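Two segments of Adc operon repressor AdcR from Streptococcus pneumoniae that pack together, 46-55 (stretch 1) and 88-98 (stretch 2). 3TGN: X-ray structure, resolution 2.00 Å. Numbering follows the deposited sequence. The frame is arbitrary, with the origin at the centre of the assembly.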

# COMPACT_ATOMS: atom_id res chain seq x y z
N LEU B 46 7.06 16.02 -8.67
CA LEU B 46 5.82 16.69 -9.03
C LEU B 46 6.03 18.19 -9.25
O LEU B 46 5.58 18.75 -10.25
CB LEU B 46 4.75 16.46 -7.96
CG LEU B 46 4.24 15.02 -7.80
CD1 LEU B 46 3.08 14.96 -6.82
CD2 LEU B 46 3.84 14.44 -9.15
N LEU B 47 6.72 18.83 -8.31
CA LEU B 47 6.94 20.28 -8.39
C LEU B 47 7.89 20.67 -9.53
O LEU B 47 7.90 21.82 -9.96
CB LEU B 47 7.44 20.83 -7.06
CG LEU B 47 6.42 20.79 -5.91
CD1 LEU B 47 7.00 21.38 -4.63
CD2 LEU B 47 5.14 21.52 -6.30
N SER B 48 8.67 19.72 -10.01
CA SER B 48 9.55 19.98 -11.15
C SER B 48 8.70 20.16 -12.40
O SER B 48 9.22 20.39 -13.49
CB SER B 48 10.56 18.85 -11.35
OG SER B 48 9.96 17.69 -11.90
N GLU B 49 7.38 20.08 -12.23
CA GLU B 49 6.46 20.08 -13.37
C GLU B 49 5.26 21.02 -13.25
O GLU B 49 4.81 21.57 -14.25
CB GLU B 49 5.95 18.66 -13.62
CG GLU B 49 7.04 17.66 -13.99
CD GLU B 49 7.42 17.72 -15.46
OE1 GLU B 49 6.60 18.22 -16.26
OE2 GLU B 49 8.53 17.27 -15.80
N GLU B 50 4.73 21.21 -12.04
CA GLU B 50 3.39 21.80 -11.91
C GLU B 50 3.20 22.95 -10.91
O GLU B 50 2.13 23.57 -10.88
CB GLU B 50 2.37 20.70 -11.61
CG GLU B 50 2.41 19.54 -12.59
CD GLU B 50 1.52 18.39 -12.17
OE1 GLU B 50 1.97 17.22 -12.23
OE2 GLU B 50 0.36 18.64 -11.78
N SER B 51 4.21 23.25 -10.11
CA SER B 51 4.11 24.33 -9.12
C SER B 51 2.84 24.22 -8.28
O SER B 51 2.10 25.20 -8.13
CB SER B 51 4.15 25.70 -9.81
OG SER B 51 2.89 26.04 -10.36
N LEU B 52 2.60 23.04 -7.72
CA LEU B 52 1.38 22.77 -6.97
C LEU B 52 1.43 23.36 -5.56
O LEU B 52 2.51 23.65 -5.04
CB LEU B 52 1.14 21.26 -6.89
CG LEU B 52 1.17 20.51 -8.23
CD1 LEU B 52 1.35 19.02 -8.01
CD2 LEU B 52 -0.09 20.79 -9.04
N THR B 53 0.26 23.54 -4.95
CA THR B 53 0.19 24.00 -3.58
C THR B 53 0.39 22.83 -2.64
O THR B 53 0.30 21.67 -3.06
CB THR B 53 -1.17 24.66 -3.26
OG1 THR B 53 -2.19 23.65 -3.23
CG2 THR B 53 -1.52 25.71 -4.30
N ASN B 54 0.64 23.12 -1.37
CA ASN B 54 0.80 22.07 -0.37
C ASN B 54 -0.49 21.26 -0.20
O ASN B 54 -0.45 20.07 0.13
CB ASN B 54 1.24 22.66 0.97
CG ASN B 54 2.70 23.09 0.95
OD1 ASN B 54 3.33 23.14 -0.10
ND2 ASN B 54 3.23 23.42 2.13
N SER B 55 -1.62 21.90 -0.45
CA SER B 55 -2.91 21.22 -0.38
C SER B 55 -3.09 20.25 -1.55
O SER B 55 -3.61 19.15 -1.37
CB SER B 55 -4.05 22.24 -0.34
OG SER B 55 -3.90 23.12 0.76
N LYS B 88 6.22 32.69 -16.41
CA LYS B 88 5.68 31.42 -16.91
C LYS B 88 4.58 30.85 -16.01
O LYS B 88 3.85 29.95 -16.42
CB LYS B 88 6.81 30.40 -17.07
CG LYS B 88 7.95 30.87 -17.95
CD LYS B 88 9.17 29.99 -17.78
CE LYS B 88 10.37 30.56 -18.52
NZ LYS B 88 11.62 29.82 -18.19
N ASP B 89 4.47 31.38 -14.80
CA ASP B 89 3.50 30.86 -13.83
C ASP B 89 2.58 31.96 -13.32
O ASP B 89 3.03 33.06 -12.99
CB ASP B 89 4.24 30.22 -12.65
CG ASP B 89 3.37 29.22 -11.91
OD1 ASP B 89 2.36 29.64 -11.30
OD2 ASP B 89 3.71 28.02 -11.92
N ALA B 90 1.28 31.66 -13.25
CA ALA B 90 0.28 32.63 -12.82
C ALA B 90 0.41 32.99 -11.34
O ALA B 90 0.08 34.11 -10.93
CB ALA B 90 -1.12 32.13 -13.12
N ARG B 91 0.88 32.04 -10.54
CA ARG B 91 0.94 32.21 -9.09
C ARG B 91 1.80 33.41 -8.68
O ARG B 91 2.84 33.67 -9.27
CB ARG B 91 1.46 30.93 -8.42
CG ARG B 91 0.46 29.78 -8.46
CD ARG B 91 0.94 28.62 -7.61
NE ARG B 91 1.29 29.06 -6.26
CZ ARG B 91 1.75 28.26 -5.31
NH1 ARG B 91 1.93 26.97 -5.55
NH2 ARG B 91 2.05 28.76 -4.11
N VAL B 92 1.34 34.13 -7.66
CA VAL B 92 2.04 35.31 -7.17
C VAL B 92 3.37 34.93 -6.51
O VAL B 92 4.29 35.74 -6.44
CB VAL B 92 1.18 36.10 -6.18
CG1 VAL B 92 -0.06 36.66 -6.88
CG2 VAL B 92 0.77 35.21 -5.02
N ILE B 93 3.44 33.70 -6.02
CA ILE B 93 4.68 33.16 -5.47
C ILE B 93 4.51 31.67 -5.22
O ILE B 93 3.47 31.22 -4.75
CB ILE B 93 5.09 33.88 -4.16
CG1 ILE B 93 6.51 33.49 -3.74
CG2 ILE B 93 4.10 33.57 -3.05
CD1 ILE B 93 7.05 34.32 -2.59
N PHE B 94 5.54 30.89 -5.55
CA PHE B 94 5.45 29.45 -5.45
C PHE B 94 6.81 28.86 -5.13
O PHE B 94 7.83 29.55 -5.22
CB PHE B 94 4.93 28.86 -6.75
CG PHE B 94 5.77 29.20 -7.95
CD1 PHE B 94 5.61 30.41 -8.60
CD2 PHE B 94 6.74 28.31 -8.41
CE1 PHE B 94 6.40 30.73 -9.70
CE2 PHE B 94 7.52 28.63 -9.50
CZ PHE B 94 7.35 29.84 -10.15
N TYR B 95 6.83 27.58 -4.76
CA TYR B 95 8.07 26.88 -4.50
C TYR B 95 8.58 26.22 -5.78
O TYR B 95 7.86 25.48 -6.43
CB TYR B 95 7.88 25.80 -3.43
CG TYR B 95 7.49 26.32 -2.07
CD1 TYR B 95 8.41 26.95 -1.25
CD2 TYR B 95 6.19 26.15 -1.59
CE1 TYR B 95 8.06 27.42 0.01
CE2 TYR B 95 5.83 26.62 -0.34
CZ TYR B 95 6.76 27.25 0.45
OH TYR B 95 6.40 27.71 1.70
N GLN B 96 9.83 26.50 -6.12
CA GLN B 96 10.46 25.85 -7.26
C GLN B 96 11.75 25.17 -6.82
O GLN B 96 12.36 25.56 -5.82
CB GLN B 96 10.76 26.85 -8.37
CG GLN B 96 11.88 27.82 -8.04
CD GLN B 96 12.35 28.60 -9.25
OE1 GLN B 96 11.72 28.57 -10.31
NE2 GLN B 96 13.46 29.32 -9.10
N LEU B 97 12.17 24.16 -7.58
CA LEU B 97 13.41 23.45 -7.28
C LEU B 97 14.63 24.34 -7.41
O LEU B 97 14.70 25.19 -8.30
CB LEU B 97 13.57 22.23 -8.19
CG LEU B 97 12.79 20.96 -7.84
CD1 LEU B 97 11.29 21.21 -7.85
CD2 LEU B 97 13.16 19.83 -8.79
N THR B 98 15.59 24.15 -6.51
CA THR B 98 16.91 24.74 -6.65
C THR B 98 17.73 23.82 -7.54
O THR B 98 17.27 22.74 -7.93
CB THR B 98 17.62 24.84 -5.30
OG1 THR B 98 17.88 23.53 -4.80
CG2 THR B 98 16.75 25.61 -4.30
O HOH W 1 10.53 24.02 -10.04
O HOH W 2 7.17 24.32 -9.21
O HOH W 3 4.75 25.69 -5.50

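What polar contacts join the two stretches directly? They gather at S51, the first residue to leave helical geometry, with a positive phi of 50°. Its backbone carbonyl accepts a hydrogen bond from R91, with NH1 of R91 3.1 Å from O of S51 and an N-H...acceptor angle of 151°. Its hydroxyl lies between two acceptors: OG of S51 is 2.7 Å from OD2 of D89 and 2.6 Å from O of E50. The single hydroxyl proton could serve either, and the positions do not settle which. A small serine suits this site because its CA-to-CB bond points toward stretch 2 and its short side chain, chi1 in p, brings OG right up to the carboxylate.

How are the charged side chains set up for this? D89 uses its other carboxylate oxygen within its own stretch: N of R91 donates to OD1 of D89 at 2.9 Å. The CA-to-CB bond of R91 points toward stretch 1, and the side chain bends at chi3 (p). The carbonyls of S51 and L52 both lie at the edge of the guanidinium, near its plane, a position that suits the in-plane N-H bond from NH1 of R91 to O of S51; O of L52 is 3.4 Å from NH1 of R91. CG2 of T53 lies over one face, 3.9 Å from NH1 of R91. T53 itself is the N-cap of the next helix, its side chain capping a backbone nitrogen just past the stretch.

Where do apolar side chains meet? The main meeting point is L97, which points toward stretch 1 from the strand. Its CD1 lies 3.9 Å from CB of the buried L47, and its CD2 lies 3.8 Å from CB of S48, so the branched leucine end touches two successive residues of stretch 1. Farther along, CB of S51 approaches CD2 of the buried F94 at 3.9 Å. The contact is modest overall, burying 428 Å² with both sides summed.

What links the backbones where no direct hydrogen bond joins them? Three waters do. Water 2 donates to O of L47 at 2.7 Å and to O of Y95 at 3.1 Å, joining two carbonyls that could not bond to each other. Water 1 accepts from N of L97 at 3.0 Å and makes a weak bond to O of L47 at 3.4 Å. Water 3 accepts from N of Y95 at 2.9 Å and lies 3.1 Å from O of L52, to which it can donate. Along the strand, F94 and L97 point toward stretch 1, Y95 sideways and Q96 away.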